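Long-range contacts in glutathione S-transferase (PDB 4ISD), which probably catalyses the conjugation of glutathione to electrophilic substrates: residues Ile8-Gly13 with Leu33-Arg38; Ala21-Val26 with Trp166-Thr171. All blocks are in the same frame, centred on the assembly; numbering follows the deposited sequence.

Contact 1 (Ile8-Gly13 with Leu33-Arg38); sequences ITLYVG and LDFEIR
The first beta-alpha-beta unit of the thioredoxin-like domain brings strand 8-13 and strand 36-40 side by side in parallel. Four backbone hydrogen bonds of 2.8 to 3.0 Å alternate along the pair: Glu36 N donates to Ile8 O, Leu10 N to Glu36 O, Arg38 N to Leu10 O and Val12 N to Arg38 O. Thr9 faces Glu36, Leu10 faces Ile37 and Tyr11 faces Arg38, so side chains of each pair leave the same side of the sheet.

On the side of Thr9 and Tyr11, the Arg38 chain runs extended from CG to NE alongside the Tyr11 ring, pointing the same way. Its guanidinium stands nearly perpendicular to the ring, at 84°, and NH1 makes a weak hydrogen bond to Tyr11 OH. Thr9 CG2 lies against the same arm, 3.6 Å from Arg38 CD, and reaches over one guanidinium face.

The side of Leu10 and Ile37 is apolar. Phe35 CG sits in the crowded position between backbone N and carbonyl carbon (chi1 67°), which lays its ring beside Leu10, with CE2 4.0 Å from Leu10 CD2. Ile8 CG2 packs on Phe35 CB at 3.6 Å, and Val12 CG2 crosses Ile37 CG2 at 3.9 Å.

Leu28 and Phe25 of helix 19-31 pack on this apolar group, Phe25 meeting Phe35 edge-to-face. Thr9 and Tyr11 also make backbone hydrogen bonds to Gln65 and Thr63 of the antiparallel strand 63-66, so strand 8-13 lies between 36-40 and 63-66. Strand 36-40 is an outermost strand of the sheet within this chain.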
loop_
_atom_site.group_PDB
_atom_site.type_symbol
_atom_site.label_atom_id
_atom_site.label_comp_id
_atom_site.label_asym_id
_atom_site.label_seq_id
_atom_site.Cartn_x
_atom_site.Cartn_y
_atom_site.Cartn_z
ATOM N N ILE A 8 13.945 19.234 0.657
ATOM C CA ILE A 8 12.885 18.288 0.980
ATOM C C ILE A 8 11.863 18.951 1.907
ATOM O O ILE A 8 12.229 19.645 2.855
ATOM C CB ILE A 8 13.458 16.986 1.615
ATOM C CG1 ILE A 8 14.363 16.250 0.615
ATOM C CG2 ILE A 8 12.345 16.067 2.093
ATOM C CD1 ILE A 8 15.056 15.004 1.175
ATOM N N THR A 9 10.580 18.765 1.606
ATOM C CA THR A 9 9.516 19.288 2.456
ATOM C C THR A 9 8.544 18.174 2.800
ATOM O O THR A 9 8.288 17.283 1.989
ATOM C CB THR A 9 8.738 20.433 1.779
ATOM O OG1 THR A 9 9.638 21.493 1.425
ATOM C CG2 THR A 9 7.675 20.980 2.719
ATOM N N LEU A 10 8.010 18.211 4.013
ATOM C CA LEU A 10 7.038 17.211 4.431
ATOM C C LEU A 10 5.762 17.907 4.899
ATOM O O LEU A 10 5.804 18.848 5.699
ATOM C CB LEU A 10 7.635 16.305 5.516
ATOM C CG LEU A 10 6.838 15.092 5.995
ATOM C CD1 LEU A 10 6.887 13.967 4.979
ATOM C CD2 LEU A 10 7.346 14.614 7.354
ATOM N N TYR A 11 4.640 17.460 4.348
ATOM C CA TYR A 11 3.317 17.969 4.688
ATOM C C TYR A 11 2.705 16.984 5.667
ATOM O O TYR A 11 2.643 15.780 5.398
ATOM C CB TYR A 11 2.432 18.107 3.419
ATOM C CG TYR A 11 2.922 19.186 2.469
ATOM C CD1 TYR A 11 3.956 18.927 1.565
ATOM C CD2 TYR A 11 2.379 20.469 2.500
ATOM C CE1 TYR A 11 4.439 19.913 0.719
ATOM C CE2 TYR A 11 2.852 21.464 1.653
ATOM C CZ TYR A 11 3.884 21.180 0.760
ATOM O OH TYR A 11 4.371 22.162 -0.089
ATOM N N VAL A 12 2.274 17.488 6.813
ATOM C CA VAL A 12 1.687 16.638 7.847
ATOM C C VAL A 12 0.426 17.323 8.351
ATOM O O VAL A 12 0.195 18.491 8.038
ATOM C CB VAL A 12 2.687 16.374 9.031
ATOM C CG1 VAL A 12 3.924 15.615 8.544
ATOM C CG2 VAL A 12 3.105 17.676 9.706
ATOM N N GLY A 13 -0.394 16.603 9.114
ATOM C CA GLY A 13 -1.544 17.214 9.754
ATOM C C GLY A 13 -1.051 18.166 10.830
ATOM O O GLY A 13 -0.051 17.879 11.493
ATOM N N LEU A 33 18.473 12.870 6.705
ATOM C CA LEU A 33 18.218 13.885 5.674
ATOM C C LEU A 33 17.677 15.215 6.241
ATOM O O LEU A 33 16.948 15.227 7.241
ATOM C CB LEU A 33 17.244 13.334 4.610
ATOM C CG LEU A 33 17.735 12.220 3.674
ATOM C CD1 LEU A 33 16.570 11.484 3.000
ATOM C CD2 LEU A 33 18.693 12.765 2.616
ATOM N N ASP A 34 18.025 16.331 5.598
ATOM C CA ASP A 34 17.449 17.616 5.980
ATOM C C ASP A 34 16.058 17.772 5.346
ATOM O O ASP A 34 15.848 17.362 4.193
ATOM C CB ASP A 34 18.362 18.772 5.570
ATOM C CG ASP A 34 19.471 19.053 6.584
ATOM O OD1 ASP A 34 19.390 18.598 7.756
ATOM O OD2 ASP A 34 20.424 19.770 6.204
ATOM N N PHE A 35 15.109 18.331 6.105
ATOM C CA PHE A 35 13.784 18.675 5.573
ATOM C C PHE A 35 13.031 19.732 6.383
ATOM O O PHE A 35 13.182 19.835 7.593
ATOM C CB PHE A 35 12.904 17.437 5.375
ATOM C CG PHE A 35 12.504 16.731 6.655
ATOM C CD1 PHE A 35 13.363 15.826 7.261
ATOM C CD2 PHE A 35 11.244 16.919 7.212
ATOM C CE1 PHE A 35 12.987 15.147 8.414
ATOM C CE2 PHE A 35 10.861 16.236 8.367
ATOM C CZ PHE A 35 11.732 15.350 8.963
ATOM N N GLU A 36 12.224 20.527 5.690
ATOM C CA GLU A 36 11.324 21.470 6.330
ATOM C C GLU A 36 10.008 20.754 6.574
ATOM O O GLU A 36 9.662 19.822 5.843
ATOM C CB GLU A 36 11.072 22.659 5.403
ATOM C CG GLU A 36 10.477 23.868 6.097
ATOM C CD GLU A 36 11.429 24.460 7.118
ATOM O OE1 GLU A 36 12.655 24.434 6.867
ATOM O OE2 GLU A 36 10.955 24.943 8.170
ATOM N N ILE A 37 9.274 21.180 7.594
ATOM C CA ILE A 37 7.938 20.653 7.823
ATOM C C ILE A 37 6.903 21.748 7.635
ATOM O O ILE A 37 7.030 22.835 8.211
ATOM C CB ILE A 37 7.789 20.029 9.220
ATOM C CG1 ILE A 37 8.464 18.663 9.260
ATOM C CG2 ILE A 37 6.320 19.850 9.582
ATOM C CD1 ILE A 37 8.952 18.278 10.644
ATOM N N ARG A 38 5.903 21.443 6.805
ATOM C CA ARG A 38 4.734 22.294 6.592
ATOM C C ARG A 38 3.485 21.532 7.015
ATOM O O ARG A 38 3.415 20.310 6.868
ATOM C CB ARG A 38 4.616 22.700 5.121
ATOM C CG ARG A 38 5.782 23.531 4.626
ATOM C CD ARG A 38 5.646 23.886 3.160
ATOM N NE ARG A 38 6.862 24.516 2.648
ATOM C CZ ARG A 38 7.059 24.859 1.377
ATOM N NH1 ARG A 38 6.117 24.636 0.462
ATOM N NH2 ARG A 38 8.205 25.427 1.022
#

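Contact 2 (Ala21-Val26 with Trp166-Thr171); sequences AMSAFV and WCIADT
Val26 CG1 stands anti to the backbone N (chi1 162°) and is thereby thrust between three side chains of the segment 166-171. Trp166, whose CG is also anti to its backbone N, brings CZ2 to 3.7 Å from Val26 CG1, the two side chains crossing obliquely. Ile168 follows the same first torsion and then bends at chi2 (57°), so that CD1 comes equally near Val26 CG1 and touches the backbone as well, 3.4 Å from Ser23 O. Thr171 meets Val26 tip to tip, OG1 lying 3.8 Å from Val26 CG1, while its CG2 branch receives the methyl end of Met22, CE to CG2 3.9 Å.

The indole is turned so that Thr171 OG1 lies at its edge, in plane, where Trp166 NE1 makes a weak hydrogen bond to it. Ser23 OG lies beside Ile168 CG1, but its hydrogen bond goes to Asp172 OD1, a polar link within a buried, mostly apolar interface. Asp170 OD2 accepts the Cys167 N-H through its anti lone pair at 2.9 Å, and Asp170 OD1 is bonded by Val162 N and Tyr194 OH.

Helix 202-212 covers Met22 and Val26. The bond from Cys167 N to Asp170 resembles half of the N-capping box known at this helix in glutathione transferases, although Asp170 N bonds to the Cys167 backbone O. This is the buried interface between thioredoxin-like and helical domains, helix 19-31 lying against the start of helix 168-177.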
loop_
_atom_site.group_PDB
_atom_site.type_symbol
_atom_site.label_atom_id
_atom_site.label_comp_id
_atom_site.label_asym_id
_atom_site.label_seq_id
_atom_site.Cartn_x
_atom_site.Cartn_y
_atom_site.Cartn_z
ATOM N N ALA A 21 1.797 10.127 8.867
ATOM C CA ALA A 21 2.681 11.273 8.823
ATOM C C ALA A 21 3.952 10.894 9.571
ATOM O O ALA A 21 5.074 11.074 9.077
ATOM C CB ALA A 21 2.019 12.469 9.474
ATOM N N MET A 22 3.761 10.333 10.759
ATOM C CA MET A 22 4.874 9.954 11.616
ATOM C C MET A 22 5.798 8.964 10.917
ATOM O O MET A 22 7.031 9.033 11.039
ATOM C CB MET A 22 4.341 9.354 12.904
ATOM C CG MET A 22 5.412 8.855 13.829
ATOM S SD MET A 22 4.686 8.349 15.387
ATOM C CE MET A 22 5.800 7.009 15.750
ATOM N N SER A 23 5.196 8.061 10.159
ATOM C CA SER A 23 5.946 7.059 9.418
ATOM C C SER A 23 6.927 7.672 8.420
ATOM O O SER A 23 8.087 7.255 8.346
ATOM C CB SER A 23 4.986 6.134 8.684
ATOM O OG SER A 23 5.707 5.062 8.107
ATOM N N ALA A 24 6.460 8.658 7.652
ATOM C CA ALA A 24 7.312 9.296 6.646
ATOM C C ALA A 24 8.408 10.107 7.326
ATOM O O ALA A 24 9.572 10.095 6.903
ATOM C CB ALA A 24 6.484 10.188 5.692
ATOM N N PHE A 25 8.019 10.827 8.370
ATOM C CA PHE A 25 8.958 11.587 9.165
ATOM C C PHE A 25 10.056 10.648 9.665
ATOM O O PHE A 25 11.234 11.020 9.695
ATOM C CB PHE A 25 8.230 12.257 10.341
ATOM C CG PHE A 25 9.133 13.047 11.261
ATOM C CD1 PHE A 25 9.973 12.400 12.167
ATOM C CD2 PHE A 25 9.120 14.435 11.240
ATOM C CE1 PHE A 25 10.809 13.126 13.029
ATOM C CE2 PHE A 25 9.939 15.170 12.092
ATOM C CZ PHE A 25 10.792 14.512 12.998
ATOM N N VAL A 26 9.682 9.435 10.064
ATOM C CA VAL A 26 10.678 8.526 10.639
ATOM C C VAL A 26 11.671 8.071 9.579
ATOM O O VAL A 26 12.862 7.925 9.860
ATOM C CB VAL A 26 10.043 7.326 11.393
ATOM C CG1 VAL A 26 11.054 6.204 11.584
ATOM C CG2 VAL A 26 9.470 7.787 12.741
ATOM N N TRP A 166 15.746 -3.298 12.472
ATOM C CA TRP A 166 14.624 -2.383 12.318
ATOM C C TRP A 166 14.346 -2.107 10.843
ATOM O O TRP A 166 15.271 -2.009 10.036
ATOM C CB TRP A 166 14.906 -1.068 13.038
ATOM C CG TRP A 166 13.852 -0.027 12.814
ATOM C CD1 TRP A 166 12.735 0.186 13.569
ATOM C CD2 TRP A 166 13.817 0.954 11.771
ATOM N NE1 TRP A 166 12.001 1.240 13.059
ATOM C CE2 TRP A 166 12.648 1.722 11.956
ATOM C CE3 TRP A 166 14.659 1.247 10.696
ATOM C CZ2 TRP A 166 12.308 2.766 11.113
ATOM C CZ3 TRP A 166 14.314 2.281 9.857
ATOM C CH2 TRP A 166 13.147 3.024 10.066
ATOM N N CYS A 167 13.067 -2.015 10.494
ATOM C CA CYS A 167 12.666 -1.410 9.227
ATOM C C CYS A 167 11.448 -0.530 9.499
ATOM O O CYS A 167 10.876 -0.593 10.600
ATOM C CB CYS A 167 12.393 -2.457 8.139
ATOM S SG CYS A 167 11.015 -3.590 8.416
ATOM N N ILE A 168 11.067 0.291 8.519
ATOM C CA ILE A 168 9.949 1.219 8.694
ATOM C C ILE A 168 8.641 0.492 9.020
ATOM O O ILE A 168 7.750 1.074 9.638
ATOM C CB ILE A 168 9.745 2.163 7.462
ATOM C CG1 ILE A 168 8.818 3.318 7.837
ATOM C CG2 ILE A 168 9.209 1.407 6.240
ATOM C CD1 ILE A 168 9.324 4.113 9.019
ATOM N N ALA A 169 8.537 -0.779 8.628
ATOM C CA ALA A 169 7.353 -1.589 8.928
ATOM C C ALA A 169 7.110 -1.706 10.418
ATOM O O ALA A 169 5.955 -1.786 10.836
ATOM C CB ALA A 169 7.468 -2.968 8.327
ATOM N N ASP A 170 8.200 -1.716 11.202
ATOM C CA ASP A 170 8.142 -1.845 12.667
ATOM C C ASP A 170 7.518 -0.635 13.348
ATOM O O ASP A 170 6.730 -0.790 14.282
ATOM C CB ASP A 170 9.524 -2.100 13.272
ATOM C CG ASP A 170 10.109 -3.432 12.852
ATOM O OD1 ASP A 170 9.496 -4.466 13.207
ATOM O OD2 ASP A 170 11.178 -3.444 12.177
ATOM N N THR A 171 7.879 0.566 12.897
ATOM C CA THR A 171 7.227 1.779 13.395
ATOM C C THR A 171 5.732 1.689 13.117
ATOM O O THR A 171 4.904 1.966 13.989
ATOM C CB THR A 171 7.738 3.040 12.688
ATOM O OG1 THR A 171 9.169 3.030 12.658
ATOM C CG2 THR A 171 7.255 4.289 13.410
#

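From the N terminus, strand 8-13 leads into helix 19-31 and then into strand 36-40, and contact 1 closes this short loop of the thioredoxin-like domain. Contact 2 starts within that loop, on the helix, and closes a far longer one at the start of helix 168-177; the two therefore cross. Helix 19-31 thus has the sheet on one flank and the helical domain on another. The contacts meet through it: Phe25 packs on Ile37, Ala24 on Leu10, and Ala21 on Val12. Together they tie both parallel strands of the sheet, by way of one helix, to the all-helical C-terminal domain.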